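PDB 2E8E: hypothetical protein Aq_1549 from Aquifex aeolicus, which is of unknown function but belongs to the OsmC family and is probably a peroxiredoxin that uses a pair of cysteines to reduce hydroperoxides. Local coordinates for residues A[111-116]-A[120-125]; A[15-20]-A[24-29]; A[49-54]-A[62-67]; A[40-45]-A[81-86]; A[57-62]-A[95-100]. All coordinates share one frame; numbering follows the deposited sequence.

Contact 2, the hairpin 15-20/24-29, comes first along the chain and stands apart, its centre about 35 Å from that of contact 5. The other four lie round the mixed sheet of strands 60-72, 80-90 and 121-130. Contacts 3 and 4 both use helix 34-56, their centres about 13 Å apart, with contact 3 nested inside the loop that contact 4 closes. Contact 5 shares Lys62 with contact 3, centre to centre about 8 Å. Contact 1 follows last, its centre about 7 Å from that of contact 4, to which strand pairing joins it. Contacts 1 to 4 all reach the second subunit, so the helix-on-sheet core and the dimer interface are built from the same elements.

Contact 1 (A[111-116]-A[120-125]); sequences SVLAMV and TNLKIS
Leu113 overlaps Leu122 at the methyl ends of the two side chains, which reach toward each other tip to tip from the helix and from the strand. Leu113 CD2 lies 3.7 Å from Leu122 CD2, and Leu113 CD1 stands 3.8 Å from that same Leu122 CD2, so one methyl of the strand residue sits against both branches of the helix residue. In each, CG lies beside the carbonyl carbon (chi1 -174° in Leu113 and -171° in Leu122), and the CD methyls are carried to the partner leucine.

Nearer the turn, Thr120 brings its methyl rather than its hydroxyl: Thr120 CG2 is 3.6 Å from Val116 O. Leu113 also touches Ile42 of helix 34-56 and Thr106 of helix 95-109, and Leu122 packs on Ile85, which sets the leucine pair within the helix-covered face of the mixed sheet. On the helix side, Val116 meets Val116 of the second subunit.

The leucine contact is carbon on carbon, so it rests on shape and on the burial of methyl groups rather than on any directional bond; the hydroxyl of Thr120 finds its partner, Tyr80 O, on strand 80-90.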
# COMPACT_ATOMS: atom_id res chain seq x y z
N SER A 111 -2.06 -11.27 1.33
CA SER A 111 -0.66 -11.06 0.98
C SER A 111 -0.07 -9.76 1.53
O SER A 111 1.03 -9.76 2.08
CB SER A 111 -0.49 -11.09 -0.54
OG SER A 111 -0.84 -12.36 -1.07
N VAL A 112 -0.79 -8.66 1.38
CA VAL A 112 -0.30 -7.37 1.86
C VAL A 112 -0.08 -7.39 3.37
O VAL A 112 0.98 -7.00 3.86
CB VAL A 112 -1.29 -6.22 1.50
CG1 VAL A 112 -0.77 -4.90 2.06
CG2 VAL A 112 -1.47 -6.13 -0.02
N LEU A 113 -1.08 -7.86 4.11
CA LEU A 113 -0.97 -7.91 5.56
C LEU A 113 0.17 -8.80 6.04
O LEU A 113 0.85 -8.48 7.02
CB LEU A 113 -2.29 -8.40 6.18
CG LEU A 113 -2.36 -8.37 7.71
CD1 LEU A 113 -2.17 -6.94 8.20
CD2 LEU A 113 -3.71 -8.91 8.16
N ALA A 114 0.39 -9.92 5.35
CA ALA A 114 1.45 -10.85 5.72
C ALA A 114 2.83 -10.19 5.65
O ALA A 114 3.73 -10.54 6.41
CB ALA A 114 1.43 -12.06 4.80
N MET A 115 2.98 -9.24 4.74
CA MET A 115 4.26 -8.56 4.57
C MET A 115 4.61 -7.54 5.65
O MET A 115 5.79 -7.30 5.92
CB MET A 115 4.33 -7.89 3.19
CG MET A 115 4.44 -8.89 2.05
SD MET A 115 4.80 -8.13 0.45
CE MET A 115 6.50 -7.78 0.64
N VAL A 116 3.61 -6.94 6.28
CA VAL A 116 3.90 -5.94 7.31
C VAL A 116 3.69 -6.46 8.73
O VAL A 116 4.14 -5.84 9.69
CB VAL A 116 3.05 -4.66 7.12
CG1 VAL A 116 3.30 -4.09 5.73
CG2 VAL A 116 1.58 -4.97 7.33
N THR A 120 4.75 -4.80 13.04
CA THR A 120 3.75 -4.02 13.77
C THR A 120 2.83 -4.86 14.68
O THR A 120 2.76 -6.08 14.55
CB THR A 120 2.86 -3.23 12.78
OG1 THR A 120 2.08 -2.27 13.49
CG2 THR A 120 1.92 -4.18 12.04
N ASN A 121 2.14 -4.19 15.60
CA ASN A 121 1.21 -4.87 16.49
C ASN A 121 -0.16 -4.77 15.84
O ASN A 121 -0.71 -3.67 15.68
CB ASN A 121 1.18 -4.21 17.88
CG ASN A 121 0.08 -4.78 18.77
OD1 ASN A 121 -0.30 -5.95 18.64
ND2 ASN A 121 -0.41 -3.97 19.69
N LEU A 122 -0.71 -5.92 15.47
CA LEU A 122 -2.01 -5.96 14.81
C LEU A 122 -3.15 -6.25 15.77
O LEU A 122 -3.10 -7.21 16.54
CB LEU A 122 -1.96 -7.03 13.71
CG LEU A 122 -3.11 -7.16 12.71
CD1 LEU A 122 -3.30 -5.84 11.97
CD2 LEU A 122 -2.78 -8.28 11.73
N LYS A 123 -4.18 -5.41 15.73
CA LYS A 123 -5.35 -5.57 16.58
C LYS A 123 -6.56 -5.72 15.67
O LYS A 123 -6.99 -4.76 15.03
CB LYS A 123 -5.50 -4.38 17.53
CG LYS A 123 -4.28 -4.16 18.42
CD LYS A 123 -4.59 -3.36 19.68
CE LYS A 123 -5.06 -1.95 19.37
NZ LYS A 123 -5.26 -1.18 20.64
N ILE A 124 -7.10 -6.93 15.61
CA ILE A 124 -8.23 -7.24 14.75
C ILE A 124 -9.53 -7.47 15.51
O ILE A 124 -9.54 -8.13 16.55
CB ILE A 124 -7.92 -8.49 13.91
CG1 ILE A 124 -6.65 -8.23 13.08
CG2 ILE A 124 -9.09 -8.83 13.01
CD1 ILE A 124 -6.14 -9.46 12.37
N SER A 125 -10.62 -6.92 14.98
CA SER A 125 -11.93 -7.08 15.59
C SER A 125 -12.97 -7.14 14.48
O SER A 125 -12.71 -6.74 13.35
CB SER A 125 -12.25 -5.91 16.52
OG SER A 125 -12.33 -4.70 15.81

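Contact 2 (A[15-20]-A[24-29]); sequences TFLSKT and EITAGE
Phe16 and Ala27 hold each other by a pair of backbone bonds, Phe16 N to Ala27 O at 2.9 Å and Ala27 N to Phe16 O at 2.8 Å. Ser18 and Ile25 repeat the pattern two residues on; Ser18 N reaches Ile25 O at 2.7 Å. Ala27 O has a second neighbour, for the edge of the Phe16 ring lies against it in plane, with Phe16 CD2 3.8 Å away.

Between these hydrogen-bonded pairs, Leu17 and Thr26 form a non-hydrogen-bonded pair whose side chains lie alongside, pointing the same way. Leu17 CD2 is pressed to 3.4 Å from Thr26 CG2, tighter than usual for two methyls. Lys19 and Glu24 stand on this same face, where Glu24 CG packs 3.8 Å from Lys19 CA and a water joins Glu24 OE2 to Leu17 O, weakly at the latter.

At the far end Thr15 lays CG2 3.8 Å from Ala27 O, while OG1 bonds Glu13 O and Lys30 N. A valine in its place is likely to leave Glu13 O and Lys30 N without that mate and to slacken the chain at this end. Opposite it, Gly28 comes so close that any side chain would strike Thr15 CA, and its backbone angles (phi 145°) would also jam a CB against the preceding carbonyl O.

Further out, strand 3-12 pairs with 15-19, and the second subunit's Gly47 and Ser44 back Phe16 and Ala27. This is an antiparallel beta hairpin, with Thr20 at its turn beside a dithiothreitol probably from the crystallisation liquor.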
# COMPACT_ATOMS: atom_id res chain seq x y z
N THR A 15 5.02 14.70 -5.70
CA THR A 15 3.82 13.91 -5.97
C THR A 15 4.03 13.12 -7.25
O THR A 15 4.69 13.59 -8.18
CB THR A 15 2.59 14.82 -6.09
OG1 THR A 15 2.54 15.66 -4.93
CG2 THR A 15 1.31 13.99 -6.16
N PHE A 16 3.47 11.92 -7.32
CA PHE A 16 3.67 11.05 -8.47
C PHE A 16 2.41 10.49 -9.11
O PHE A 16 1.50 10.06 -8.40
CB PHE A 16 4.54 9.86 -8.07
CG PHE A 16 5.89 10.25 -7.55
CD1 PHE A 16 6.99 10.26 -8.40
CD2 PHE A 16 6.04 10.66 -6.23
CE1 PHE A 16 8.24 10.68 -7.93
CE2 PHE A 16 7.29 11.08 -5.76
CZ PHE A 16 8.39 11.08 -6.62
N LEU A 17 2.37 10.51 -10.44
CA LEU A 17 1.27 9.90 -11.15
C LEU A 17 1.73 8.45 -11.19
O LEU A 17 2.81 8.13 -11.71
CB LEU A 17 1.12 10.49 -12.56
CG LEU A 17 0.08 11.62 -12.58
CD1 LEU A 17 0.14 12.39 -13.89
CD2 LEU A 17 -1.31 11.01 -12.38
N SER A 18 0.91 7.57 -10.61
CA SER A 18 1.24 6.17 -10.49
C SER A 18 0.40 5.27 -11.38
O SER A 18 -0.81 5.14 -11.18
CB SER A 18 1.08 5.76 -9.03
OG SER A 18 1.69 6.73 -8.19
N LYS A 19 1.07 4.64 -12.34
CA LYS A 19 0.44 3.76 -13.31
C LYS A 19 0.30 2.31 -12.84
O LYS A 19 1.28 1.66 -12.50
CB LYS A 19 1.23 3.78 -14.62
CG LYS A 19 0.65 2.89 -15.72
CD LYS A 19 1.43 3.02 -17.02
CE LYS A 19 0.77 2.24 -18.14
NZ LYS A 19 1.51 2.35 -19.43
N THR A 20 -0.94 1.83 -12.83
CA THR A 20 -1.26 0.47 -12.43
C THR A 20 -2.09 -0.16 -13.55
O THR A 20 -2.36 0.48 -14.56
CB THR A 20 -2.08 0.44 -11.13
OG1 THR A 20 -3.42 0.85 -11.41
CG2 THR A 20 -1.47 1.38 -10.10
N GLU A 24 -4.30 5.28 -13.57
CA GLU A 24 -3.30 6.07 -12.86
C GLU A 24 -3.90 6.92 -11.74
O GLU A 24 -4.96 7.52 -11.89
CB GLU A 24 -2.58 6.98 -13.85
CG GLU A 24 -1.93 6.24 -15.01
CD GLU A 24 -1.43 7.16 -16.11
OE1 GLU A 24 -2.26 7.89 -16.69
OE2 GLU A 24 -0.22 7.15 -16.39
N ILE A 25 -3.21 6.95 -10.60
CA ILE A 25 -3.64 7.75 -9.47
C ILE A 25 -2.46 8.60 -9.03
O ILE A 25 -1.32 8.25 -9.31
CB ILE A 25 -4.10 6.88 -8.28
CG1 ILE A 25 -3.02 5.86 -7.93
CG2 ILE A 25 -5.41 6.19 -8.62
CD1 ILE A 25 -3.34 5.04 -6.69
N THR A 26 -2.75 9.71 -8.36
CA THR A 26 -1.69 10.58 -7.88
C THR A 26 -1.43 10.24 -6.42
O THR A 26 -2.35 10.23 -5.60
CB THR A 26 -2.07 12.07 -8.00
OG1 THR A 26 -3.31 12.31 -7.33
CG2 THR A 26 -2.19 12.46 -9.46
N ALA A 27 -0.17 9.94 -6.12
CA ALA A 27 0.22 9.59 -4.76
C ALA A 27 1.40 10.43 -4.33
O ALA A 27 2.39 10.55 -5.05
CB ALA A 27 0.59 8.11 -4.70
N GLY A 28 1.30 11.01 -3.14
CA GLY A 28 2.39 11.82 -2.64
C GLY A 28 1.93 13.01 -1.83
O GLY A 28 0.81 13.05 -1.34
N GLU A 29 2.82 13.99 -1.71
CA GLU A 29 2.55 15.20 -0.94
C GLU A 29 1.25 15.91 -1.31
O GLU A 29 0.49 16.33 -0.43
CB GLU A 29 3.74 16.14 -1.09
CG GLU A 29 3.78 17.29 -0.11
CD GLU A 29 5.18 17.86 0.03
OE1 GLU A 29 6.08 17.12 0.49
OE2 GLU A 29 5.38 19.04 -0.33
O HOH W 1 2.44 7.48 -14.98

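Contact 3 (A[49-54]-A[62-67]); sequences DVYHIL and KDIKIF
Ile64 points its CD1 methyl from the strand toward the helix, where it meets Tyr51, Leu54 and Val50 in different ways. Against Tyr51 the two side chains cross at about a right angle: Ile64 CD1 comes to the edge of the ring, near its plane, 4.0 Å from Tyr51 CD1, and lies equally close to the backbone at Tyr51 CA. Leu54 instead reaches out to meet it tip to tip, Leu54 CD1 being 4.1 Å from Ile64 CD1. Val50 closes the group more loosely, with Val50 CG1 4.5 Å from the same methyl.

The torsions explain the aim. Tyr51 has CG anti to its own N (chi1 180°), which swings the ring past the methyl, whereas Ile64 keeps CG1 anti to its carbonyl carbon (chi1 -66°) and, extended beyond it, delivers CD1 straight to the helix. One methyl thus makes all the close contacts of the strand with this helix segment.

The axes of the segments 49-54 and 63-67 run at 148° to each other, 10.3 Å apart at closest approach. Just before Ile64, Lys62 and Asp63 both face Val90 in a classic beta bulge. Phe16 of the second subunit packs on Ile64, and Tyr51 touches Ala14 of that subunit. Within the chain, helix 95-109 lies against Val50 through Ala101, and strand 80-90 flanks 60-72 on the sheet that these helices cover.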
# COMPACT_ATOMS: atom_id res chain seq x y z
N ASP A 49 -10.62 -11.16 0.34
CA ASP A 49 -10.66 -12.50 0.92
C ASP A 49 -11.96 -12.71 1.68
O ASP A 49 -12.64 -13.73 1.53
CB ASP A 49 -9.52 -12.72 1.93
CG ASP A 49 -8.14 -12.62 1.32
OD1 ASP A 49 -7.95 -13.02 0.15
OD2 ASP A 49 -7.23 -12.16 2.03
N VAL A 50 -12.30 -11.74 2.53
CA VAL A 50 -13.50 -11.83 3.34
C VAL A 50 -14.75 -11.93 2.47
O VAL A 50 -15.64 -12.73 2.75
CB VAL A 50 -13.60 -10.62 4.30
CG1 VAL A 50 -14.94 -10.63 5.03
CG2 VAL A 50 -12.46 -10.67 5.30
N TYR A 51 -14.80 -11.14 1.40
CA TYR A 51 -15.94 -11.17 0.50
C TYR A 51 -16.13 -12.57 -0.08
O TYR A 51 -17.21 -13.15 -0.01
CB TYR A 51 -15.76 -10.17 -0.64
CG TYR A 51 -16.92 -10.15 -1.61
CD1 TYR A 51 -18.02 -9.33 -1.40
CD2 TYR A 51 -16.92 -10.98 -2.74
CE1 TYR A 51 -19.10 -9.33 -2.29
CE2 TYR A 51 -17.99 -10.99 -3.63
CZ TYR A 51 -19.07 -10.16 -3.40
OH TYR A 51 -20.13 -10.17 -4.29
N HIS A 52 -15.06 -13.11 -0.66
CA HIS A 52 -15.10 -14.43 -1.26
C HIS A 52 -15.44 -15.55 -0.28
O HIS A 52 -16.19 -16.46 -0.62
CB HIS A 52 -13.77 -14.75 -1.94
CG HIS A 52 -13.52 -13.94 -3.18
ND1 HIS A 52 -14.45 -13.81 -4.18
CD2 HIS A 52 -12.44 -13.23 -3.58
CE1 HIS A 52 -13.96 -13.06 -5.15
NE2 HIS A 52 -12.74 -12.69 -4.81
N ILE A 53 -14.88 -15.48 0.92
CA ILE A 53 -15.15 -16.50 1.93
C ILE A 53 -16.59 -16.43 2.42
O ILE A 53 -17.26 -17.46 2.51
CB ILE A 53 -14.17 -16.37 3.11
CG1 ILE A 53 -12.75 -16.70 2.63
CG2 ILE A 53 -14.59 -17.31 4.24
CD1 ILE A 53 -11.66 -16.39 3.65
N LEU A 54 -17.07 -15.23 2.71
CA LEU A 54 -18.45 -15.07 3.17
C LEU A 54 -19.41 -15.60 2.10
O LEU A 54 -20.42 -16.22 2.42
CB LEU A 54 -18.76 -13.59 3.44
CG LEU A 54 -18.12 -12.99 4.70
CD1 LEU A 54 -18.58 -11.55 4.86
CD2 LEU A 54 -18.51 -13.80 5.92
N LYS A 62 -24.95 -7.58 2.40
CA LYS A 62 -25.51 -6.35 1.87
C LYS A 62 -24.36 -5.35 1.76
O LYS A 62 -24.30 -4.55 0.83
CB LYS A 62 -26.58 -5.78 2.80
CG LYS A 62 -27.11 -4.43 2.36
CD LYS A 62 -27.99 -3.78 3.42
CE LYS A 62 -29.23 -4.61 3.72
NZ LYS A 62 -30.12 -3.90 4.68
N ASP A 63 -23.44 -5.42 2.72
CA ASP A 63 -22.30 -4.52 2.72
C ASP A 63 -21.20 -5.02 3.65
O ASP A 63 -21.44 -5.81 4.57
CB ASP A 63 -22.75 -3.12 3.17
CG ASP A 63 -21.72 -2.04 2.87
OD1 ASP A 63 -20.76 -2.31 2.11
OD2 ASP A 63 -21.88 -0.91 3.38
N ILE A 64 -19.97 -4.59 3.37
CA ILE A 64 -18.83 -4.96 4.19
C ILE A 64 -18.07 -3.65 4.38
O ILE A 64 -17.71 -2.99 3.40
CB ILE A 64 -17.90 -5.97 3.47
CG1 ILE A 64 -18.62 -7.30 3.29
CG2 ILE A 64 -16.61 -6.17 4.29
CD1 ILE A 64 -17.83 -8.33 2.50
N LYS A 65 -17.88 -3.26 5.63
CA LYS A 65 -17.17 -2.03 5.95
C LYS A 65 -15.92 -2.40 6.72
O LYS A 65 -15.96 -3.23 7.63
CB LYS A 65 -18.04 -1.11 6.79
CG LYS A 65 -19.32 -0.64 6.09
CD LYS A 65 -20.11 0.30 6.98
CE LYS A 65 -21.36 0.81 6.28
NZ LYS A 65 -22.16 1.70 7.17
N ILE A 66 -14.79 -1.80 6.35
CA ILE A 66 -13.54 -2.09 7.03
C ILE A 66 -12.91 -0.79 7.48
O ILE A 66 -12.69 0.12 6.67
CB ILE A 66 -12.57 -2.86 6.12
CG1 ILE A 66 -13.26 -4.08 5.52
CG2 ILE A 66 -11.35 -3.30 6.92
CD1 ILE A 66 -12.42 -4.85 4.52
N PHE A 67 -12.62 -0.70 8.77
CA PHE A 67 -12.03 0.50 9.34
C PHE A 67 -10.61 0.21 9.80
O PHE A 67 -10.38 -0.68 10.61
CB PHE A 67 -12.88 0.97 10.52
CG PHE A 67 -14.31 1.22 10.15
CD1 PHE A 67 -14.70 2.44 9.62
CD2 PHE A 67 -15.26 0.21 10.29
CE1 PHE A 67 -16.02 2.66 9.22
CE2 PHE A 67 -16.58 0.42 9.90
CZ PHE A 67 -16.96 1.64 9.36

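Contact 4 (A[40-45]-A[81-86]); sequences VSIGSC and EEIEIK
Ile42, Ile83 and Ile85 meet without any flat side chain among them; the planar group to note is the peptide carbonyl of Val40, two residues before Ile42, whose oxygen is approached from opposite faces by Ser44 N and Ser44 OG. The hydroxyl bond, Ser44 OG to Val40 O, is 2.8 Å long and its donor is tilted 28° from the carbonyl plane, so this buried serine is satisfied inside its own helix.

Across the contact Ile42 uses two branches. Its long arm meets Ile83 tip to tip, Ile42 CD1 lying 4.1 Å from Ile83 CD1. Its short branch goes to the next inward-facing residue of the strand: Ile42 CG2 is 3.9 Å from Ile85 CD1, the two chains crossing at a slant. Because Ile42 holds CG1 anti to the carbonyl carbon (chi1 -68°), CG2 is left beside that carbon, and the arms diverge to span both isoleucines.

Cys45 packs on Cys110, its disulfide partner in another form but not in this reduced one. Val112 of helix 111-116 and Leu68 of strand 60-72 also touch Ile42. Helix 34-56 rests here on the central strand of the mixed sheet, between 60-72 and 121-130.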
# COMPACT_ATOMS: atom_id res chain seq x y z
N VAL A 40 -5.03 1.28 2.81
CA VAL A 40 -6.02 0.92 1.81
C VAL A 40 -5.64 -0.42 1.17
O VAL A 40 -6.50 -1.27 0.93
CB VAL A 40 -6.15 2.00 0.70
CG1 VAL A 40 -7.00 1.48 -0.45
CG2 VAL A 40 -6.78 3.26 1.27
N SER A 41 -4.35 -0.61 0.91
CA SER A 41 -3.88 -1.86 0.30
C SER A 41 -4.17 -3.04 1.22
O SER A 41 -4.64 -4.09 0.78
CB SER A 41 -2.37 -1.78 0.03
OG SER A 41 -2.08 -0.70 -0.84
N ILE A 42 -3.89 -2.86 2.50
CA ILE A 42 -4.14 -3.90 3.49
C ILE A 42 -5.64 -4.20 3.58
O ILE A 42 -6.05 -5.37 3.49
CB ILE A 42 -3.65 -3.45 4.89
CG1 ILE A 42 -2.12 -3.35 4.91
CG2 ILE A 42 -4.16 -4.42 5.96
CD1 ILE A 42 -1.57 -2.69 6.17
N GLY A 43 -6.44 -3.15 3.75
CA GLY A 43 -7.87 -3.31 3.88
C GLY A 43 -8.55 -3.94 2.68
O GLY A 43 -9.40 -4.82 2.84
N SER A 44 -8.17 -3.52 1.48
CA SER A 44 -8.78 -4.07 0.28
C SER A 44 -8.32 -5.49 -0.00
O SER A 44 -9.12 -6.33 -0.42
CB SER A 44 -8.51 -3.16 -0.93
OG SER A 44 -7.13 -2.98 -1.15
N CYS A 45 -7.04 -5.78 0.22
CA CYS A 45 -6.53 -7.12 -0.01
C CYS A 45 -7.29 -8.09 0.90
O CYS A 45 -7.78 -9.13 0.44
CB CYS A 45 -5.03 -7.20 0.32
SG CYS A 45 -4.25 -8.78 -0.14
N GLU A 81 3.34 1.48 14.47
CA GLU A 81 3.70 0.60 15.58
C GLU A 81 2.49 -0.25 15.90
O GLU A 81 2.60 -1.32 16.51
CB GLU A 81 4.10 1.42 16.81
CG GLU A 81 5.23 2.40 16.55
CD GLU A 81 6.20 2.50 17.72
OE1 GLU A 81 5.74 2.71 18.86
OE2 GLU A 81 7.42 2.38 17.49
N GLU A 82 1.33 0.22 15.48
CA GLU A 82 0.08 -0.48 15.72
C GLU A 82 -0.90 -0.23 14.58
O GLU A 82 -0.97 0.87 14.05
CB GLU A 82 -0.53 0.01 17.04
CG GLU A 82 -1.99 -0.38 17.25
CD GLU A 82 -2.58 0.24 18.51
OE1 GLU A 82 -3.76 0.65 18.46
OE2 GLU A 82 -1.88 0.30 19.54
N ILE A 83 -1.62 -1.27 14.20
CA ILE A 83 -2.63 -1.15 13.15
C ILE A 83 -3.88 -1.85 13.65
O ILE A 83 -3.84 -3.04 13.96
CB ILE A 83 -2.20 -1.82 11.83
CG1 ILE A 83 -0.94 -1.16 11.28
CG2 ILE A 83 -3.35 -1.71 10.81
CD1 ILE A 83 -0.48 -1.73 9.96
N GLU A 84 -4.97 -1.11 13.76
CA GLU A 84 -6.24 -1.67 14.20
C GLU A 84 -7.12 -1.85 12.98
O GLU A 84 -7.26 -0.93 12.17
CB GLU A 84 -6.95 -0.74 15.18
CG GLU A 84 -6.27 -0.56 16.51
CD GLU A 84 -7.10 0.29 17.45
OE1 GLU A 84 -8.25 -0.11 17.75
OE2 GLU A 84 -6.62 1.36 17.88
N ILE A 85 -7.71 -3.04 12.85
CA ILE A 85 -8.59 -3.30 11.72
C ILE A 85 -9.90 -3.83 12.26
O ILE A 85 -9.91 -4.81 13.01
CB ILE A 85 -8.01 -4.35 10.76
CG1 ILE A 85 -6.60 -3.95 10.32
CG2 ILE A 85 -8.91 -4.48 9.54
CD1 ILE A 85 -5.93 -4.95 9.40
N LYS A 86 -10.99 -3.18 11.89
CA LYS A 86 -12.32 -3.60 12.33
C LYS A 86 -13.16 -3.94 11.10
O LYS A 86 -13.33 -3.10 10.21
CB LYS A 86 -13.00 -2.49 13.13
CG LYS A 86 -14.39 -2.84 13.62
CD LYS A 86 -15.01 -1.68 14.39
CE LYS A 86 -16.40 -2.02 14.86
NZ LYS A 86 -16.40 -3.22 15.74

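Contact 5 (A[57-62]-A[95-100]); sequences KRQEVK and EKALEQ
Lys57 reaches obliquely over the start of helix 95-109, and it is the far half of the chain that does the touching. CB and CG lead across, extended, to CD, which passes 4.3 Å from Ala97 CB. The next carbon is closer in: Lys57 CE lies 3.2 Å from Gln100 OE1 and also packs on Gln100 CB. There the chain bends (chi4 -55°), turning the ammonium group to Gln100, where Lys57 NZ donates to Gln100 OE1 at 3.0 Å. The nitrogen stands above the amide's carbonyl plane, 52° out of it, and so misses the lone pairs; the two side chains cross at about a right angle. A methionine here would probably leave Gln100 OE1 without its donor and the amide freer to turn.

Gln59 closes on the same helix one turn earlier. Its bent chain sets the aliphatic CG 3.6 Å from Ala97 CB, so that this small methyl is met by both Gln59 and the lysine's CD.

The loop carrying Lys57 and Gln59 is fixed by the end of helix 34-56: Arg58, with positive phi, is the C-prime residue of a Schellman motif in which Gln59 N bonds Leu54 O. Leu54 also packs on Gln59 and Val61, Val93 packs on Gln59 and Val61 from the loop before helix 95-109, and on the other side of that helix Leu98 rests on Trp126 and Val128 of strand 121-130.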
# COMPACT_ATOMS: atom_id res chain seq x y z
N LYS A 57 -19.34 -19.27 2.12
CA LYS A 57 -20.04 -19.78 3.30
C LYS A 57 -21.54 -19.48 3.29
O LYS A 57 -22.21 -19.54 4.32
CB LYS A 57 -19.39 -19.25 4.58
CG LYS A 57 -18.00 -19.84 4.81
CD LYS A 57 -17.42 -19.46 6.16
CE LYS A 57 -16.05 -20.08 6.35
NZ LYS A 57 -16.09 -21.57 6.17
N ARG A 58 -22.04 -19.15 2.10
CA ARG A 58 -23.46 -18.88 1.89
C ARG A 58 -24.07 -17.72 2.67
O ARG A 58 -25.27 -17.73 2.98
CB ARG A 58 -24.25 -20.16 2.18
CG ARG A 58 -23.56 -21.42 1.66
CD ARG A 58 -23.26 -21.31 0.17
NE ARG A 58 -24.49 -21.17 -0.60
CZ ARG A 58 -25.38 -22.13 -0.77
NH1 ARG A 58 -25.17 -23.33 -0.24
NH2 ARG A 58 -26.49 -21.90 -1.46
N GLN A 59 -23.27 -16.71 2.99
CA GLN A 59 -23.79 -15.57 3.72
C GLN A 59 -24.40 -14.56 2.75
O GLN A 59 -23.93 -14.42 1.62
CB GLN A 59 -22.68 -14.91 4.54
CG GLN A 59 -21.98 -15.83 5.53
CD GLN A 59 -22.94 -16.56 6.45
OE1 GLN A 59 -23.13 -17.78 6.33
NE2 GLN A 59 -23.56 -15.83 7.37
N GLU A 60 -25.44 -13.87 3.19
CA GLU A 60 -26.10 -12.87 2.38
C GLU A 60 -25.54 -11.52 2.79
O GLU A 60 -25.95 -10.94 3.80
CB GLU A 60 -27.61 -12.92 2.60
CG GLU A 60 -28.23 -14.24 2.17
CD GLU A 60 -29.69 -14.39 2.58
OE1 GLU A 60 -30.51 -13.53 2.18
OE2 GLU A 60 -30.01 -15.36 3.29
N VAL A 61 -24.58 -11.03 2.01
CA VAL A 61 -23.93 -9.77 2.31
C VAL A 61 -24.54 -8.56 1.61
O VAL A 61 -24.64 -8.52 0.38
CB VAL A 61 -22.43 -9.82 1.95
CG1 VAL A 61 -21.78 -8.48 2.23
CG2 VAL A 61 -21.75 -10.93 2.74
N LYS A 62 -24.95 -7.58 2.40
CA LYS A 62 -25.51 -6.35 1.87
C LYS A 62 -24.36 -5.35 1.76
O LYS A 62 -24.30 -4.55 0.83
CB LYS A 62 -26.58 -5.78 2.80
CG LYS A 62 -27.11 -4.43 2.36
CD LYS A 62 -27.99 -3.78 3.42
CE LYS A 62 -29.23 -4.61 3.72
NZ LYS A 62 -30.12 -3.90 4.68
N GLU A 95 -22.06 -14.33 12.85
CA GLU A 95 -20.80 -13.91 13.43
C GLU A 95 -19.72 -14.98 13.25
O GLU A 95 -18.55 -14.65 13.04
CB GLU A 95 -21.01 -13.60 14.92
CG GLU A 95 -19.85 -12.89 15.60
CD GLU A 95 -18.91 -13.85 16.30
OE1 GLU A 95 -19.40 -14.71 17.07
OE2 GLU A 95 -17.68 -13.75 16.10
N LYS A 96 -20.11 -16.25 13.30
CA LYS A 96 -19.17 -17.35 13.13
C LYS A 96 -18.55 -17.37 11.74
O LYS A 96 -17.37 -17.69 11.57
CB LYS A 96 -19.85 -18.69 13.39
CG LYS A 96 -20.94 -19.03 12.38
CD LYS A 96 -21.45 -20.45 12.55
CE LYS A 96 -22.55 -20.76 11.55
NZ LYS A 96 -22.14 -20.44 10.15
N ALA A 97 -19.36 -17.04 10.73
CA ALA A 97 -18.89 -17.01 9.36
C ALA A 97 -17.93 -15.85 9.16
O ALA A 97 -16.89 -15.99 8.50
CB ALA A 97 -20.07 -16.89 8.39
N LEU A 98 -18.26 -14.69 9.73
CA LEU A 98 -17.40 -13.52 9.60
C LEU A 98 -16.07 -13.79 10.31
O LEU A 98 -15.01 -13.46 9.79
CB LEU A 98 -18.06 -12.28 10.20
CG LEU A 98 -17.19 -11.01 10.13
CD1 LEU A 98 -16.83 -10.71 8.68
CD2 LEU A 98 -17.92 -9.83 10.76
N GLU A 99 -16.14 -14.40 11.49
CA GLU A 99 -14.92 -14.71 12.23
C GLU A 99 -14.00 -15.62 11.41
O GLU A 99 -12.79 -15.39 11.34
CB GLU A 99 -15.25 -15.37 13.57
CG GLU A 99 -14.03 -15.96 14.28
CD GLU A 99 -14.32 -16.41 15.70
OE1 GLU A 99 -15.47 -16.83 15.97
OE2 GLU A 99 -13.40 -16.35 16.54
N GLN A 100 -14.58 -16.65 10.79
CA GLN A 100 -13.78 -17.57 9.98
C GLN A 100 -13.16 -16.87 8.78
O GLN A 100 -12.01 -17.13 8.42
CB GLN A 100 -14.65 -18.73 9.48
CG GLN A 100 -15.08 -19.71 10.55
CD GLN A 100 -15.87 -20.87 9.97
OE1 GLN A 100 -15.38 -21.61 9.12
NE2 GLN A 100 -17.11 -21.02 10.42